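Local coordinates for protein glycosyl hydrolase (PDB 5NDX) that probably hydrolyses O-glycosidic bonds as a family 39 glycoside hydrolase, the bacterial orthologue of human alpha-L-iduronidase, at residues Phe141-Gln146 against Leu177-Pro182; Leu195-Asp200 against Glu251-Leu256; Pro212-Ile217 against Ala257-Val262. The protein carries 2 engineered substitutions. All blocks are in the same frame, centred on the assembly; numbering follows the deposited sequence.

All three contacts belong to the TIM-barrel domain, two of them in its eight-stranded parallel barrel. Interaction 1 pairs strands 140-142 and 179-184, interaction 3 pairs strands 216-219 and 261-263, and since 179-184 neighbours 216-219 the two form consecutive parts of one sheet, with centres about 10 Å apart. Interaction 2 lies outside the barrel wall, where helices 190-200 and 235-252 end; its centre is about 10 Å from that of interaction 3 and about 16 Å from that of interaction 1. Along the chain interaction 1 closes first, and then interactions 2 and 3 alternate. Interactions 1 and 3 each touch a different bound 8U8 molecule; interaction 2 is outer packing.

Interaction 1 (Phe141-Gln146 against Leu177-Pro182); sequences FETTNQ and LPMGGP. Engineered in segment 141-146: Q146 (natural residue Glu). With 8U8 ((2~{R},3~{S},4~{S},5~{R},6~{S})-6-(4-methyl-2-oxidanylidene-chromen-7-yl)oxy-3,4,5-tris(oxidanyl)oxane-2-carboxylic acid), chain M.
The F141 ring receives the carbonyl oxygen P178 O at its edge, in plane and 3.6 Å from CD2, while L177 CB approaches CE2 at 4.1 Å. The ring also meets that of F94, their planes at about 35°, and touches V124 of helix 110-131, so a large apolar residue suits this buried position. Backbone bonds zip the segments together: F141 N donates to P178 O from above the carbonyl plane, and T143 N donates to G180 O at 3.0 Å, almost along the C=O axis. Between them G180 N reaches F141 O only weakly. These parallel neighbours are the fourth and fifth strands of the TIM barrel, joined by helix 155-171 in a beta-alpha-beta unit. M179, bent at chi2 (64°), carries its CE forward along the neighbouring strand to 3.4 Å from T143 N. Glycine suits position 181, because a CB there would clash with T143 CG2. On the face of the sheet away from F141 and M179, E142 extends to R57, its salt-bridge partner, and to S218. Beyond the strand, N145 ND2 donates to the sugar hydroxyl O3 of 8U8 at 3.0 Å, its OD1 being held by R57. Q146, poorly ordered and engineered from the glutamate predicted to be the proton donor, donates through NE2 to the same O3 at 3.1 Å; NE2 also lies 2.9 Å from the glycosidic oxygen O2 of 8U8, consistent with the acid's place.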
loop_
_atom_site.group_PDB
_atom_site.type_symbol
_atom_site.label_atom_id
_atom_site.label_comp_id
_atom_site.label_asym_id
_atom_site.label_seq_id
_atom_site.Cartn_x
_atom_site.Cartn_y
_atom_site.Cartn_z
ATOM N N PHE A 141 15.120 9.087 -1.069
ATOM C CA PHE A 141 15.860 9.041 0.178
ATOM C C PHE A 141 15.293 10.073 1.101
ATOM O O PHE A 141 14.923 11.153 0.658
ATOM C CB PHE A 141 17.343 9.322 -0.052
ATOM C CG PHE A 141 18.010 8.255 -0.834
ATOM C CD1 PHE A 141 18.538 7.144 -0.180
ATOM C CD2 PHE A 141 17.993 8.291 -2.216
ATOM C CE1 PHE A 141 19.124 6.112 -0.906
ATOM C CE2 PHE A 141 18.545 7.254 -2.952
ATOM C CZ PHE A 141 19.115 6.174 -2.290
ATOM N N GLU A 142 15.241 9.722 2.379
ATOM C CA GLU A 142 14.625 10.555 3.407
ATOM C C GLU A 142 15.487 10.625 4.638
ATOM O O GLU A 142 16.208 9.676 4.961
ATOM C CB GLU A 142 13.276 9.949 3.872
ATOM C CG GLU A 142 12.357 10.999 4.429
ATOM C CD GLU A 142 11.036 10.454 4.938
ATOM O OE1 GLU A 142 10.970 9.254 5.200
ATOM O OE2 GLU A 142 10.090 11.234 5.104
ATOM N N THR A 143 15.350 11.716 5.359
ATOM C CA THR A 143 15.907 11.792 6.712
ATOM C C THR A 143 15.293 10.752 7.645
ATOM O O THR A 143 14.171 10.243 7.446
ATOM C CB THR A 143 15.549 13.087 7.436
ATOM O OG1 THR A 143 14.112 13.191 7.463
ATOM C CG2 THR A 143 16.171 14.263 6.781
ATOM N N THR A 144 16.063 10.525 8.695
ATOM C CA THR A 144 15.796 9.596 9.761
ATOM C C THR A 144 14.520 10.041 10.366
ATOM O O THR A 144 14.242 11.250 10.532
ATOM C CB THR A 144 16.959 9.599 10.844
ATOM O OG1 THR A 144 17.055 8.341 11.524
ATOM C CG2 THR A 144 16.798 10.741 11.861
ATOM N N ASN A 145 13.784 9.028 10.752
ATOM C CA ASN A 145 12.413 9.174 11.156
ATOM C C ASN A 145 12.311 10.055 12.417
ATOM O O ASN A 145 13.288 10.201 13.209
ATOM C CB ASN A 145 11.809 7.791 11.409
ATOM C CG ASN A 145 10.321 7.850 11.683
ATOM O OD1 ASN A 145 9.540 8.389 10.867
ATOM N ND2 ASN A 145 9.920 7.347 12.869
ATOM N N GLN A 146 11.128 10.658 12.551
ATOM C CA GLN A 146 10.844 11.613 13.574
ATOM C C GLN A 146 12.081 12.500 13.644
ATOM O O GLN A 146 12.362 13.252 12.699
ATOM C CB GLN A 146 10.487 10.923 14.906
ATOM C CG GLN A 146 8.994 10.687 15.113
ATOM C CD GLN A 146 8.548 9.229 14.963
ATOM O OE1 GLN A 146 9.098 8.326 15.601
ATOM N NE2 GLN A 146 7.526 9.004 14.146
ATOM N N LEU A 177 19.689 12.016 -7.079
ATOM C CA LEU A 177 19.009 11.099 -6.159
ATOM C C LEU A 177 18.154 11.958 -5.211
ATOM O O LEU A 177 18.708 12.803 -4.462
ATOM C CB LEU A 177 19.994 10.249 -5.354
ATOM C CG LEU A 177 20.819 9.326 -6.251
ATOM C CD1 LEU A 177 21.981 8.722 -5.480
ATOM C CD2 LEU A 177 19.991 8.252 -6.947
ATOM N N PRO A 178 16.828 11.783 -5.237
ATOM C CA PRO A 178 16.040 12.745 -4.432
ATOM C C PRO A 178 16.220 12.600 -2.908
ATOM O O PRO A 178 16.392 11.494 -2.405
ATOM C CB PRO A 178 14.602 12.436 -4.848
ATOM C CG PRO A 178 14.701 11.739 -6.147
ATOM C CD PRO A 178 15.947 10.924 -6.053
ATOM N N MET A 179 16.307 13.731 -2.228
ATOM C CA MET A 179 16.495 13.787 -0.800
ATOM C C MET A 179 15.438 14.692 -0.204
ATOM O O MET A 179 15.124 15.741 -0.763
ATOM C CB MET A 179 17.844 14.358 -0.427
ATOM C CG MET A 179 18.075 14.396 1.085
ATOM S SD MET A 179 18.105 12.740 1.821
ATOM C CE MET A 179 17.920 13.103 3.574
ATOM N N GLY A 180 14.912 14.298 0.937
ATOM C CA GLY A 180 13.914 15.114 1.607
ATOM C C GLY A 180 13.746 14.755 3.045
ATOM O O GLY A 180 14.443 13.887 3.574
ATOM N N GLY A 181 12.829 15.467 3.688
ATOM C CA GLY A 181 12.631 15.337 5.103
ATOM C C GLY A 181 11.742 16.437 5.605
ATOM O O GLY A 181 11.145 17.159 4.802
ATOM N N PRO A 182 11.637 16.596 6.906
ATOM C CA PRO A 182 12.316 15.813 7.948
ATOM C C PRO A 182 11.593 14.551 8.451
ATOM O O PRO A 182 12.116 13.867 9.331
ATOM C CB PRO A 182 12.400 16.811 9.111
ATOM C CG PRO A 182 11.226 17.735 8.904
ATOM C CD PRO A 182 10.848 17.717 7.447
HETATM C C15 8U8 M . 6.653 8.809 20.686
HETATM C C13 8U8 M . 5.940 9.556 19.721
HETATM C C14 8U8 M . 5.607 10.881 20.014
HETATM C C16 8U8 M . 4.937 11.666 19.072
HETATM O O9 8U8 M . 4.649 12.812 19.414
HETATM O O8 8U8 M . 4.572 11.154 17.842
HETATM C C11 8U8 M . 4.984 9.896 17.476
HETATM C C10 8U8 M . 4.722 9.453 16.175
HETATM C C12 8U8 M . 5.662 9.076 18.418
HETATM C C7 8U8 M . 6.092 7.806 17.986
HETATM C C8 8U8 M . 5.832 7.370 16.682
HETATM C C9 8U8 M . 5.136 8.180 15.769
HETATM O O2 8U8 M . 4.888 7.806 14.463
HETATM C C5 8U8 M . 4.785 6.403 14.001
HETATM O O1 8U8 M . 3.915 5.688 14.891
HETATM C C1 8U8 M . 3.934 4.313 14.856
HETATM C C6 8U8 M . 2.560 3.991 15.016
HETATM O O7 8U8 M . 2.318 2.898 15.514
HETATM O O6 8U8 M . 1.761 4.819 14.617
HETATM C C2 8U8 M . 4.360 3.647 13.512
HETATM O O5 8U8 M . 3.257 3.725 12.584
HETATM C C3 8U8 M . 5.702 4.246 12.904
HETATM O O4 8U8 M . 6.705 3.290 12.950
HETATM C C4 8U8 M . 6.146 5.545 13.650
HETATM O O3 8U8 M . 7.179 6.222 12.825
#

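Interaction 2 (Leu195-Asp200 against Glu251-Leu256); sequences LMAHCD and EHHPRL
D200 OD1 is gripped twice, by a salt bridge to R255 NH1 at 2.5 Å and by water 1, which donates to it at 2.8 Å. The same water accepts from R255 N, so the aspartate meets its arginine at both the guanidinium and the backbone. The site lies on the outer layer of the TIM barrel, where the C-terminal ends of helices 190-200 and 235-252 come together, well away from the annotated sites. R255 runs extended to CG and CD, turns at chi3 (95°), and brings its guanidinium to the final turn of helix 190-200 with its plane 23° from that of the carboxylate. There NH1 also donates to D200 O at 2.9 Å, from above the carbonyl plane, while NH2 adds weak bonds to D200 O and C199 O. Arginine suits a helix end, since its positive charge would probably be favoured by the carbonyl oxygens gathered there. The other carboxylate oxygen, D200 OD2, lies at the edge of the H253 ring, in plane and 2.9 Å from CD2, with carboxylate and ring 86° apart. H253 is the first residue to leave helical geometry after helix 235-252. One ring face takes the backbone of M196, whose CB makes an off-centre CH-pi contact, and the opposite face is backed by H252 CB. A positive charge on this histidine, if present, would probably be eased by the nearby carboxylate. Deeper in, the branched end of L256 fills the apolar side of the junction: CD1 meets M196 CE at 3.8 Å and sits near C199 CB and D200 CB. Buried on the M196 side, H253 ND1 finds no polar partner in the model; its near neighbour there is M196 CB, at 3.8 Å.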
loop_
_atom_site.group_PDB
_atom_site.type_symbol
_atom_site.label_atom_id
_atom_site.label_comp_id
_atom_site.label_asym_id
_atom_site.label_seq_id
_atom_site.Cartn_x
_atom_site.Cartn_y
_atom_site.Cartn_z
ATOM N N LEU A 195 14.646 22.662 10.224
ATOM C CA LEU A 195 15.190 22.131 8.967
ATOM C C LEU A 195 14.790 23.036 7.809
ATOM O O LEU A 195 15.545 23.256 6.863
ATOM C CB LEU A 195 14.726 20.703 8.735
ATOM C CG LEU A 195 15.450 19.725 7.780
ATOM C CD1 LEU A 195 14.623 19.342 6.564
ATOM C CD2 LEU A 195 16.854 20.101 7.363
ATOM N N MET A 196 13.576 23.550 7.892
ATOM C CA MET A 196 13.069 24.454 6.885
ATOM C C MET A 196 13.906 25.745 6.847
ATOM O O MET A 196 14.269 26.194 5.764
ATOM C CB MET A 196 11.591 24.764 7.164
ATOM C CG MET A 196 10.665 23.522 7.092
ATOM S SD MET A 196 11.009 22.302 5.794
ATOM C CE MET A 196 10.116 23.151 4.602
ATOM N N ALA A 197 14.194 26.317 8.027
ATOM C CA ALA A 197 15.095 27.483 8.135
ATOM C C ALA A 197 16.462 27.150 7.537
ATOM O O ALA A 197 16.954 27.861 6.664
ATOM C CB ALA A 197 15.236 27.940 9.591
ATOM N N HIS A 198 17.026 26.021 7.958
ATOM C CA HIS A 198 18.307 25.564 7.415
ATOM C C HIS A 198 18.336 25.387 5.916
ATOM O O HIS A 198 19.325 25.746 5.270
ATOM C CB HIS A 198 18.716 24.267 8.090
ATOM C CG HIS A 198 20.116 23.856 7.800
ATOM N ND1 HIS A 198 20.414 22.777 7.008
ATOM C CD2 HIS A 198 21.305 24.376 8.196
ATOM C CE1 HIS A 198 21.722 22.655 6.912
ATOM N NE2 HIS A 198 22.289 23.612 7.625
ATOM N N CYS A 199 17.283 24.814 5.341
ATOM C CA CYS A 199 17.244 24.585 3.883
ATOM C C CYS A 199 16.870 25.834 3.090
ATOM O O CYS A 199 17.126 25.898 1.905
ATOM C CB CYS A 199 16.269 23.434 3.532
ATOM S SG CYS A 199 16.890 21.810 4.050
ATOM N N ASP A 200 16.254 26.813 3.738
ATOM C CA ASP A 200 15.883 28.059 3.089
ATOM C C ASP A 200 17.048 29.088 3.004
ATOM O O ASP A 200 17.548 29.346 1.941
ATOM C CB ASP A 200 14.701 28.673 3.821
ATOM C CG ASP A 200 14.172 29.906 3.138
ATOM O OD1 ASP A 200 14.373 30.089 1.940
ATOM O OD2 ASP A 200 13.496 30.675 3.794
ATOM N N GLU A 251 4.266 31.633 4.248
ATOM C CA GLU A 251 4.561 32.844 4.993
ATOM C C GLU A 251 6.046 32.989 5.296
ATOM O O GLU A 251 6.612 34.044 5.056
ATOM C CB GLU A 251 3.780 32.874 6.301
ATOM C CG GLU A 251 3.556 34.280 6.856
ATOM C CD GLU A 251 3.417 34.287 8.374
ATOM O OE1 GLU A 251 2.280 34.368 8.904
ATOM O OE2 GLU A 251 4.465 34.177 9.042
ATOM N N HIS A 252 6.670 31.937 5.818
ATOM C CA HIS A 252 8.058 32.003 6.300
ATOM C C HIS A 252 9.148 31.554 5.359
ATOM O O HIS A 252 10.291 31.935 5.553
ATOM C CB HIS A 252 8.202 31.182 7.570
ATOM C CG HIS A 252 7.492 31.780 8.720
ATOM N ND1 HIS A 252 6.394 31.194 9.302
ATOM C CD2 HIS A 252 7.691 32.948 9.366
ATOM C CE1 HIS A 252 5.960 31.964 10.282
ATOM N NE2 HIS A 252 6.731 33.035 10.339
ATOM N N HIS A 253 8.833 30.674 4.413
ATOM C CA HIS A 253 9.844 30.109 3.523
ATOM C C HIS A 253 9.250 29.946 2.133
ATOM O O HIS A 253 9.196 28.830 1.605
ATOM C CB HIS A 253 10.387 28.762 4.053
ATOM C CG HIS A 253 10.933 28.817 5.445
ATOM N ND1 HIS A 253 10.268 28.269 6.525
ATOM C CD2 HIS A 253 12.065 29.360 5.950
ATOM C CE1 HIS A 253 10.975 28.443 7.626
ATOM N NE2 HIS A 253 12.065 29.116 7.306
ATOM N N PRO A 254 8.798 31.060 1.524
ATOM C CA PRO A 254 8.079 30.987 0.240
ATOM C C PRO A 254 8.831 30.258 -0.869
ATOM O O PRO A 254 8.202 29.677 -1.738
ATOM C CB PRO A 254 7.846 32.469 -0.136
ATOM C CG PRO A 254 8.829 33.260 0.696
ATOM C CD PRO A 254 8.979 32.464 1.967
ATOM N N ARG A 255 10.156 30.258 -0.832
ATOM C CA ARG A 255 10.943 29.538 -1.842
ATOM C C ARG A 255 10.752 28.015 -1.771
ATOM O O ARG A 255 10.989 27.340 -2.742
ATOM C CB ARG A 255 12.447 29.874 -1.708
ATOM C CG ARG A 255 13.269 29.502 -2.935
ATOM C CD ARG A 255 14.746 29.972 -2.937
ATOM N NE ARG A 255 15.691 28.935 -2.454
ATOM C CZ ARG A 255 16.066 28.763 -1.179
ATOM N NH1 ARG A 255 15.584 29.556 -0.234
ATOM N NH2 ARG A 255 16.928 27.795 -0.841
ATOM N N LEU A 256 10.391 27.486 -0.604
ATOM C CA LEU A 256 10.144 26.055 -0.419
ATOM C C LEU A 256 8.671 25.621 -0.554
ATOM O O LEU A 256 8.400 24.440 -0.698
ATOM C CB LEU A 256 10.671 25.606 0.946
ATOM C CG LEU A 256 12.141 25.955 1.273
ATOM C CD1 LEU A 256 12.449 25.549 2.700
ATOM C CD2 LEU A 256 13.174 25.351 0.344
HETATM O O HOH W 1 11.981 31.241 1.156
#

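Interaction 3 (Pro212-Ile217 against Ala257-Val262); sequences PRIDYI and AGLPIV. With 8U8 ((2~{R},3~{S},4~{S},5~{R},6~{S})-6-(4-methyl-2-oxidanylidene-chromen-7-yl)oxy-3,4,5-tris(oxidanyl)oxane-2-carboxylic acid), chain N.
The coumarin of the second 8U8 molecule (chain N) comes edge-on to one face of the Y216 ring, its methyl carbon C15 standing 3.9 Å above the plane and over its centre, with C14 3.6 Å from Y216 CG. P260 and V262 line the pocket beside it: P260 CB approaches the lactone carbonyl oxygen O9 of 8U8 at 3.3 Å, and V262 CG2 touches C14. Y216 also packs against both, CB to P260 CB at 3.8 Å and CD1 to V262 CG2. Y216 takes the crowded position between backbone N and carbonyl carbon (chi1 66°), and its hydroxyl is hydrogen-bonded to F141 O, which fixes the far end of the ring. An alanine here would remove both ring and hydroxyl, and would probably cost the methyl-bearing edge of the coumarin the face it packs on and F141 O a partner. Behind the patch the backbones are paired. I217 N donates to P260 O at 2.9 Å, nearly straight (168°), and V262 N returns a bond of 2.8 Å to I217 O, in the carbonyl plane; proline is tolerated at position 260, since this pairing uses its carbonyl oxygen and asks for no N-H from it. I217 and I261 turn to the other face, where I261 CD1 curls to I217 CB and helices 190-200 and 235-252 pack against the pair. L259 CD1 meets I214 CG2 at 3.8 Å, one branched chain obliquely across the other, and also touches I217 CD1 at the start of the strands. Further out, R213 bridges to D215 and to D171, while D215 OD2 accepts from M179 N and so ties the segment to the preceding strand. Such parallel pairing, with aliphatic residues facing the helices, is typical of adjacent strands in a TIM barrel, here the sixth and seventh.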
loop_
_atom_site.group_PDB
_atom_site.type_symbol
_atom_site.label_atom_id
_atom_site.label_comp_id
_atom_site.label_asym_id
_atom_site.label_seq_id
_atom_site.Cartn_x
_atom_site.Cartn_y
_atom_site.Cartn_z
ATOM N N PRO A 212 21.905 23.093 2.034
ATOM C CA PRO A 212 21.745 21.793 1.366
ATOM C C PRO A 212 20.399 21.721 0.628
ATOM O O PRO A 212 19.428 22.369 1.032
ATOM C CB PRO A 212 21.777 20.806 2.530
ATOM C CG PRO A 212 21.183 21.575 3.646
ATOM C CD PRO A 212 21.755 22.960 3.496
ATOM N N ARG A 213 20.383 21.016 -0.489
ATOM C CA ARG A 213 19.167 20.879 -1.287
ATOM C C ARG A 213 18.083 20.095 -0.521
ATOM O O ARG A 213 18.386 19.305 0.396
ATOM C CB ARG A 213 19.465 20.184 -2.608
ATOM C CG ARG A 213 19.919 18.730 -2.487
ATOM C CD ARG A 213 20.112 18.141 -3.884
ATOM N NE ARG A 213 20.861 16.884 -3.804
ATOM C CZ ARG A 213 20.333 15.650 -3.768
ATOM N NH1 ARG A 213 19.006 15.452 -3.828
ATOM N NH2 ARG A 213 21.146 14.594 -3.692
ATOM N N ILE A 214 16.838 20.363 -0.886
ATOM C CA ILE A 214 15.697 19.587 -0.412
ATOM C C ILE A 214 14.735 19.452 -1.586
ATOM O O ILE A 214 14.328 20.445 -2.193
ATOM C CB ILE A 214 15.055 20.189 0.859
ATOM C CG1 ILE A 214 13.905 19.291 1.353
ATOM C CG2 ILE A 214 14.553 21.604 0.619
ATOM C CD1 ILE A 214 13.465 19.570 2.788
ATOM N N ASP A 215 14.427 18.208 -1.941
ATOM C CA ASP A 215 13.603 17.918 -3.102
ATOM C C ASP A 215 12.143 17.722 -2.734
ATOM O O ASP A 215 11.312 17.788 -3.598
ATOM C CB ASP A 215 14.137 16.693 -3.795
ATOM C CG ASP A 215 15.564 16.909 -4.327
ATOM O OD1 ASP A 215 15.749 17.880 -5.056
ATOM O OD2 ASP A 215 16.488 16.150 -3.992
ATOM N N TYR A 216 11.842 17.489 -1.460
ATOM C CA TYR A 216 10.432 17.342 -1.007
ATOM C C TYR A 216 10.381 17.540 0.494
ATOM O O TYR A 216 11.366 17.311 1.197
ATOM C CB TYR A 216 9.826 15.973 -1.457
ATOM C CG TYR A 216 10.491 14.807 -0.788
ATOM C CD1 TYR A 216 10.088 14.391 0.464
ATOM C CD2 TYR A 216 11.590 14.168 -1.365
ATOM C CE1 TYR A 216 10.725 13.331 1.124
ATOM C CE2 TYR A 216 12.237 13.130 -0.719
ATOM C CZ TYR A 216 11.786 12.698 0.530
ATOM O OH TYR A 216 12.412 11.673 1.230
ATOM N N ILE A 217 9.211 17.925 0.984
ATOM C CA ILE A 217 8.976 18.093 2.387
ATOM C C ILE A 217 8.069 16.976 2.903
ATOM O O ILE A 217 6.963 16.796 2.403
ATOM C CB ILE A 217 8.355 19.479 2.637
ATOM C CG1 ILE A 217 9.365 20.568 2.227
ATOM C CG2 ILE A 217 8.014 19.643 4.105
ATOM C CD1 ILE A 217 8.732 21.908 1.981
ATOM N N ALA A 257 7.739 26.572 -0.528
ATOM C CA ALA A 257 6.309 26.277 -0.356
ATOM C C ALA A 257 5.676 25.489 -1.508
ATOM O O ALA A 257 4.680 24.811 -1.283
ATOM C CB ALA A 257 5.502 27.556 -0.096
ATOM N N GLY A 258 6.244 25.611 -2.704
ATOM C CA GLY A 258 5.838 24.878 -3.891
ATOM C C GLY A 258 6.474 23.492 -4.075
ATOM O O GLY A 258 6.123 22.800 -5.034
ATOM N N LEU A 259 7.347 23.073 -3.159
ATOM C CA LEU A 259 7.967 21.752 -3.242
ATOM C C LEU A 259 6.941 20.599 -3.061
ATOM O O LEU A 259 5.873 20.784 -2.478
ATOM C CB LEU A 259 9.076 21.577 -2.196
ATOM C CG LEU A 259 10.407 22.313 -2.441
ATOM C CD1 LEU A 259 11.335 22.164 -1.234
ATOM C CD2 LEU A 259 11.099 21.828 -3.711
ATOM N N PRO A 260 7.272 19.427 -3.584
ATOM C CA PRO A 260 6.438 18.261 -3.317
ATOM C C PRO A 260 6.245 18.039 -1.811
ATOM O O PRO A 260 7.196 18.150 -1.037
ATOM C CB PRO A 260 7.196 17.113 -4.011
ATOM C CG PRO A 260 7.966 17.785 -5.145
ATOM C CD PRO A 260 8.308 19.170 -4.617
ATOM N N ILE A 261 5.001 17.831 -1.417
ATOM C CA ILE A 261 4.624 17.564 -0.005
ATOM C C ILE A 261 4.277 16.097 0.126
ATOM O O ILE A 261 3.512 15.553 -0.705
ATOM C CB ILE A 261 3.389 18.379 0.418
ATOM C CG1 ILE A 261 3.625 19.876 0.178
ATOM C CG2 ILE A 261 3.058 18.158 1.893
ATOM C CD1 ILE A 261 4.812 20.458 0.938
ATOM N N VAL A 262 4.817 15.463 1.162
ATOM C CA VAL A 262 4.656 14.033 1.373
ATOM C C VAL A 262 4.170 13.804 2.806
ATOM O O VAL A 262 4.727 14.390 3.739
ATOM C CB VAL A 262 5.999 13.355 1.140
ATOM C CG1 VAL A 262 5.972 11.897 1.591
ATOM C CG2 VAL A 262 6.376 13.496 -0.337
HETATM C C15 8U8 N . 8.959 10.830 -1.463
HETATM C C13 8U8 N . 8.513 11.314 -2.696
HETATM C C14 8U8 N . 8.847 12.601 -3.099
HETATM C C16 8U8 N . 8.471 13.056 -4.355
HETATM O O9 8U8 N . 8.726 14.210 -4.674
HETATM O O8 8U8 N . 7.710 12.278 -5.171
HETATM C C11 8U8 N . 7.420 11.009 -4.817
HETATM C C10 8U8 N . 6.736 10.275 -5.754
HETATM C C12 8U8 N . 7.800 10.502 -3.583
HETATM C C7 8U8 N . 7.470 9.175 -3.306
HETATM C C8 8U8 N . 6.769 8.431 -4.248
HETATM C C9 8U8 N . 6.402 8.964 -5.486
HETATM O O2 8U8 N . 5.727 8.180 -6.386
HETATM C C5 8U8 N . 5.749 8.545 -7.791
HETATM O O1 8U8 N . 4.632 9.447 -7.868
HETATM C C1 8U8 N . 4.232 9.932 -9.171
HETATM C C6 8U8 N . 5.351 10.816 -9.826
HETATM O O7 8U8 N . 6.174 11.394 -9.089
HETATM O O6 8U8 N . 5.390 10.836 -11.066
HETATM C C2 8U8 N . 3.911 8.693 -10.003
HETATM O O5 8U8 N . 3.456 9.036 -11.349
HETATM C C3 8U8 N . 5.143 7.761 -10.064
HETATM O O4 8U8 N . 4.767 6.604 -10.763
HETATM C C4 8U8 N . 5.551 7.345 -8.650
HETATM O O3 8U8 N . 6.751 6.569 -8.655
#